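Local coordinates for protein triggering receptor expressed on myeloid cells 1 (Mus musculus, PDB 1U9K) that amplifies inflammatory responses as a myeloid cell-surface receptor, multimerizing on ligand binding and signalling through the adapter TYROBP/DAP12, here represented by its extracellular V-type immunoglobulin domain, at residues Thr16-Asn24 / Val104-Val112. Sequence-based numbering, arbitrary orientation.
Sequences TLTVKCPFN and VLFHPVRLV
Phe106 lays one face of its ring over the backbone carbonyl of Lys20, whose O sits above the ring centre, 3.6 Å from the plane; the imidazole of His107 lies over the opposite face, offset toward the rim with its CE1 nearest. With CG anti to the backbone N (chi1 -163°), the ring is carried across to strand 17-22. The CD of Pro22 packs obliquely on Phe106 CD1 at 3.7 Å, and the SG of Cys21 stands 5.0 Å from the centroid of the Phe106 ring, also oblique. A phenylalanine suits this place because its flat apolar surface fills the space between Pro22, Val19 and the Cys21 sulfur; an alanine here would probably take away the ring that Pro22 CD and the sulfur rest on and open a gap beside the disulfide.

The valine and leucine pairs form the buried part, although the backbones there stand wider, 8.4 Å between the CA atoms of Val19 and Val109. Val19 CG1 meets Val109 CG2 tip to tip at 4.1 Å, as the CD2 methyls of Leu17 and Leu111 do; branched aliphatics fit this interior. Buried Leu105 likewise packs its CD2 on Phe23 CB at 3.7 Å. The solvent side is the end at exposed Pro22, where a water donates to Pro22 O (2.6 Å) and accepts from Phe106 N. The strands belong to the two facing sheets of the V-set sandwich, held here by apolar packing without direct hydrogen bonds, while the adjoining Cys21-Cys93 disulfide joins the sheets covalently.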
ATOM      1  N   THR A  16      -7.662  11.843  -4.834  1.00 19.78           N
ATOM      2  CA  THR A  16      -6.578  10.866  -4.793  1.00 20.51           C
ATOM      3  C   THR A  16      -6.235  10.609  -3.324  1.00 20.09           C
ATOM      4  O   THR A  16      -6.130  11.560  -2.507  1.00 20.41           O
ATOM      5  CB  THR A  16      -5.350  11.430  -5.485  1.00 21.14           C
ATOM      6  OG1 THR A  16      -5.633  11.640  -6.856  1.00 19.27           O
ATOM      7  CG2 THR A  16      -4.233  10.470  -5.467  1.00 22.61           C
ATOM      8  N   LEU A  17      -6.155   9.338  -2.985  1.00 19.57           N
ATOM      9  CA  LEU A  17      -5.667   8.905  -1.680  1.00 21.03           C
ATOM     10  C   LEU A  17      -4.158   8.842  -1.714  1.00 21.22           C
ATOM     11  O   LEU A  17      -3.605   8.255  -2.653  1.00 22.45           O
ATOM     12  CB  LEU A  17      -6.192   7.534  -1.372  1.00 20.16           C
ATOM     13  CG  LEU A  17      -5.629   6.844  -0.140  1.00 22.26           C
ATOM     14  CD1 LEU A  17      -5.998   7.651   1.069  1.00 22.83           C
ATOM     15  CD2 LEU A  17      -6.019   5.374  -0.051  1.00 25.11           C
ATOM     16  N   THR A  18      -3.489   9.427  -0.722  1.00 20.97           N
ATOM     17  CA  THR A  18      -2.043   9.282  -0.588  1.00 21.62           C
ATOM     18  C   THR A  18      -1.767   8.754   0.806  1.00 21.71           C
ATOM     19  O   THR A  18      -2.245   9.331   1.765  1.00 20.85           O
ATOM     20  CB  THR A  18      -1.313  10.629  -0.760  1.00 21.77           C
ATOM     21  OG1 THR A  18      -1.570  11.165  -2.064  1.00 24.13           O
ATOM     22  CG2 THR A  18       0.184  10.451  -0.743  1.00 25.01           C
ATOM     23  N   VAL A  19      -0.958   7.703   0.908  1.00 21.47           N
ATOM     24  CA  VAL A  19      -0.626   7.062   2.162  1.00 21.54           C
ATOM     25  C   VAL A  19       0.884   6.897   2.163  1.00 22.53           C
ATOM     26  O   VAL A  19       1.457   6.468   1.172  1.00 22.37           O
ATOM     27  CB  VAL A  19      -1.310   5.686   2.256  1.00 22.12           C
ATOM     28  CG1 VAL A  19      -0.803   4.877   3.419  1.00 25.22           C
ATOM     29  CG2 VAL A  19      -2.797   5.865   2.292  1.00 24.46           C
ATOM     30  N   LYS A  20       1.520   7.355   3.239  1.00 23.07           N
ATOM     31  CA  LYS A  20       2.971   7.236   3.447  1.00 24.30           C
ATOM     32  C   LYS A  20       3.211   6.170   4.493  1.00 23.73           C
ATOM     33  O   LYS A  20       2.821   6.344   5.671  1.00 22.39           O
ATOM     34  CB  LYS A  20       3.538   8.564   3.940  1.00 24.73           C
ATOM     35  CG  LYS A  20       3.285   9.679   2.956  1.00 29.04           C
ATOM     36  CD  LYS A  20       4.305  10.783   3.017  1.00 33.76           C
ATOM     37  CE  LYS A  20       3.843  11.946   2.138  1.00 38.47           C
ATOM     38  NZ  LYS A  20       5.050  12.748   1.592  1.00 41.77           N
ATOM     39  N   CYS A  21       3.821   5.084   4.069  1.00 22.65           N
ATOM     40  CA  CYS A  21       4.135   3.934   4.903  1.00 23.69           C
ATOM     41  C   CYS A  21       5.616   3.799   5.158  1.00 22.58           C
ATOM     42  O   CYS A  21       6.334   3.340   4.279  1.00 22.76           O
ATOM     43  CB  CYS A  21       3.650   2.656   4.237  1.00 23.99           C
ATOM     44  SG  CYS A  21       1.858   2.661   3.989  1.00 33.27           S
ATOM     45  N   PRO A  22       6.097   4.155   6.326  1.00 21.32           N
ATOM     46  CA  PRO A  22       7.506   3.920   6.621  1.00 20.44           C
ATOM     47  C   PRO A  22       7.821   2.431   6.665  1.00 20.21           C
ATOM     48  O   PRO A  22       6.968   1.635   7.047  1.00 18.41           O
ATOM     49  CB  PRO A  22       7.687   4.521   8.025  1.00 20.73           C
ATOM     50  CG  PRO A  22       6.606   5.369   8.264  1.00 22.66           C
ATOM     51  CD  PRO A  22       5.428   4.792   7.464  1.00 21.16           C
ATOM     52  N   PHE A  23       9.042   2.065   6.290  1.00 19.65           N
ATOM     53  CA  PHE A  23       9.531   0.710   6.522  1.00 20.09           C
ATOM     54  C   PHE A  23      10.930   0.744   7.111  1.00 19.96           C
ATOM     55  O   PHE A  23      11.709   1.645   6.853  1.00 19.84           O
ATOM     56  CB  PHE A  23       9.460  -0.187   5.295  1.00 20.23           C
ATOM     57  CG  PHE A  23      10.340   0.235   4.143  1.00 21.17           C
ATOM     58  CD1 PHE A  23      11.613  -0.251   4.045  1.00 21.67           C
ATOM     59  CD2 PHE A  23       9.858   1.064   3.150  1.00 23.06           C
ATOM     60  CE1 PHE A  23      12.429   0.127   2.993  1.00 22.89           C
ATOM     61  CE2 PHE A  23      10.651   1.446   2.109  1.00 24.04           C
ATOM     62  CZ  PHE A  23      11.958   0.968   2.035  1.00 21.82           C
ATOM     63  N   ASN A  24      11.245  -0.270   7.897  1.00 19.64           N
ATOM     64  CA  ASN A  24      12.568  -0.390   8.496  1.00 20.07           C
ATOM     65  C   ASN A  24      13.584  -0.842   7.445  1.00 20.38           C
ATOM     66  O   ASN A  24      13.545  -2.005   7.014  1.00 18.09           O
ATOM     67  CB  ASN A  24      12.463  -1.383   9.649  1.00 20.27           C
ATOM     68  CG  ASN A  24      13.757  -1.606  10.328  1.00 20.63           C
ATOM     69  OD1 ASN A  24      14.806  -1.525   9.707  1.00 24.33           O
ATOM     70  ND2 ASN A  24      13.712  -1.872  11.615  1.00 22.23           N
ATOM     71  N   VAL A 104       2.933  -6.264   8.268  1.00 20.40           N
ATOM     72  CA  VAL A 104       2.170  -5.034   8.104  1.00 21.42           C
ATOM     73  C   VAL A 104       3.036  -3.829   8.462  1.00 21.77           C
ATOM     74  O   VAL A 104       3.595  -3.781   9.540  1.00 21.68           O
ATOM     75  CB  VAL A 104       0.899  -5.084   8.972  1.00 21.46           C
ATOM     76  CG1 VAL A 104       0.080  -3.868   8.812  1.00 24.60           C
ATOM     77  CG2 VAL A 104       0.081  -6.382   8.644  1.00 21.62           C
ATOM     78  N   LEU A 105       3.167  -2.885   7.536  1.00 21.31           N
ATOM     79  CA  LEU A 105       3.794  -1.600   7.768  1.00 21.19           C
ATOM     80  C   LEU A 105       2.747  -0.582   8.271  1.00 23.00           C
ATOM     81  O   LEU A 105       1.542  -0.714   8.023  1.00 23.95           O
ATOM     82  CB  LEU A 105       4.424  -1.103   6.476  1.00 21.15           C
ATOM     83  CG  LEU A 105       5.458  -2.054   5.860  1.00 20.67           C
ATOM     84  CD1 LEU A 105       5.835  -1.511   4.516  1.00 24.23           C
ATOM     85  CD2 LEU A 105       6.663  -2.200   6.764  1.00 22.26           C
ATOM     86  N   PHE A 106       3.188   0.452   8.961  1.00 24.15           N
ATOM     87  CA  PHE A 106       2.312   1.578   9.241  1.00 24.20           C
ATOM     88  C   PHE A 106       1.144   1.020  10.052  1.00 24.35           C
ATOM     89  O   PHE A 106       1.355   0.289  10.993  1.00 23.29           O
ATOM     90  CB  PHE A 106       1.931   2.295   7.946  1.00 24.50           C
ATOM     91  CG  PHE A 106       1.383   3.677   8.158  1.00 22.73           C
ATOM     92  CD1 PHE A 106       2.038   4.578   8.977  1.00 21.64           C
ATOM     93  CD2 PHE A 106       0.203   4.072   7.529  1.00 24.85           C
ATOM     94  CE1 PHE A 106       1.534   5.849   9.173  1.00 25.88           C
ATOM     95  CE2 PHE A 106      -0.302   5.343   7.724  1.00 27.12           C
ATOM     96  CZ  PHE A 106       0.364   6.231   8.546  1.00 26.99           C
ATOM     97  N   HIS A 107      -0.093   1.360   9.653  1.00 24.87           N
ATOM     98  CA  HIS A 107      -1.274   0.772  10.264  1.00 24.31           C
ATOM     99  C   HIS A 107      -2.332   0.616   9.149  1.00 22.81           C
ATOM    100  O   HIS A 107      -2.204   1.231   8.077  1.00 20.34           O
ATOM    101  CB  HIS A 107      -1.711   1.526  11.513  1.00 27.21           C
ATOM    102  CG  HIS A 107      -1.779   3.009  11.358  1.00 31.26           C
ATOM    103  ND1 HIS A 107      -0.666   3.815  11.364  1.00 35.41           N
ATOM    104  CD2 HIS A 107      -2.834   3.837  11.233  1.00 36.88           C
ATOM    105  CE1 HIS A 107      -1.029   5.073  11.194  1.00 36.17           C
ATOM    106  NE2 HIS A 107      -2.342   5.116  11.123  1.00 37.51           N
ATOM    107  N   PRO A 108      -3.298  -0.272   9.331  1.00 19.63           N
ATOM    108  CA  PRO A 108      -4.343  -0.403   8.333  1.00 20.06           C
ATOM    109  C   PRO A 108      -5.026   0.948   8.132  1.00 19.19           C
ATOM    110  O   PRO A 108      -5.104   1.779   9.039  1.00 19.29           O
ATOM    111  CB  PRO A 108      -5.277  -1.461   8.941  1.00 21.42           C
ATOM    112  CG  PRO A 108      -4.424  -2.242   9.861  1.00 21.39           C
ATOM    113  CD  PRO A 108      -3.438  -1.272  10.394  1.00 21.65           C
ATOM    114  N   VAL A 109      -5.470   1.157   6.911  1.00 20.25           N
ATOM    115  CA  VAL A 109      -6.099   2.355   6.423  1.00 19.01           C
ATOM    116  C   VAL A 109      -7.523   2.004   6.119  1.00 19.24           C
ATOM    117  O   VAL A 109      -7.751   1.200   5.258  1.00 19.98           O
ATOM    118  CB  VAL A 109      -5.421   2.775   5.062  1.00 20.60           C
ATOM    119  CG1 VAL A 109      -6.115   3.899   4.481  1.00 22.02           C
ATOM    120  CG2 VAL A 109      -3.936   3.110   5.289  1.00 23.55           C
ATOM    121  N   ARG A 110      -8.470   2.606   6.813  1.00 18.63           N
ATOM    122  CA  ARG A 110      -9.899   2.460   6.548  1.00 19.92           C
ATOM    123  C   ARG A 110     -10.256   3.643   5.634  1.00 21.30           C
ATOM    124  O   ARG A 110     -10.364   4.778   6.095  1.00 21.99           O
ATOM    125  CB  ARG A 110     -10.726   2.489   7.834  1.00 20.73           C
ATOM    126  CG  ARG A 110     -12.271   2.457   7.617  1.00 22.16           C
ATOM    127  CD  ARG A 110     -12.813   1.196   6.974  1.00 22.78           C
ATOM    128  NE  ARG A 110     -12.580   0.109   7.906  1.00 24.42           N
ATOM    129  CZ  ARG A 110     -12.876  -1.153   7.702  1.00 26.41           C
ATOM    130  NH1 ARG A 110     -13.498  -1.547   6.602  1.00 29.13           N
ATOM    131  NH2 ARG A 110     -12.561  -2.027   8.622  1.00 27.47           N
ATOM    132  N   LEU A 111     -10.384   3.360   4.356  1.00 20.50           N
ATOM    133  CA  LEU A 111     -10.762   4.340   3.354  1.00 20.87           C
ATOM    134  C   LEU A 111     -12.273   4.415   3.235  1.00 20.69           C
ATOM    135  O   LEU A 111     -12.941   3.411   2.985  1.00 19.67           O
ATOM    136  CB  LEU A 111     -10.131   3.998   2.011  1.00 20.73           C
ATOM    137  CG  LEU A 111     -10.508   4.818   0.781  1.00 22.66           C
ATOM    138  CD1 LEU A 111     -10.027   6.259   1.014  1.00 25.58           C
ATOM    139  CD2 LEU A 111      -9.924   4.215  -0.472  1.00 23.38           C
ATOM    140  N   VAL A 112     -12.791   5.604   3.459  1.00 20.01           N
ATOM    141  CA  VAL A 112     -14.231   5.898   3.287  1.00 20.48           C
ATOM    142  C   VAL A 112     -14.374   6.989   2.249  1.00 19.95           C
ATOM    143  O   VAL A 112     -13.999   8.106   2.477  1.00 20.01           O
ATOM    144  CB  VAL A 112     -14.890   6.324   4.593  1.00 20.50           C
ATOM    145  CG1 VAL A 112     -16.393   6.534   4.429  1.00 24.06           C
ATOM    146  CG2 VAL A 112     -14.631   5.266   5.643  1.00 23.00           C
TER
HETATM  147  O   HOH W   1       5.953   0.879   9.298  1.00 35.55           O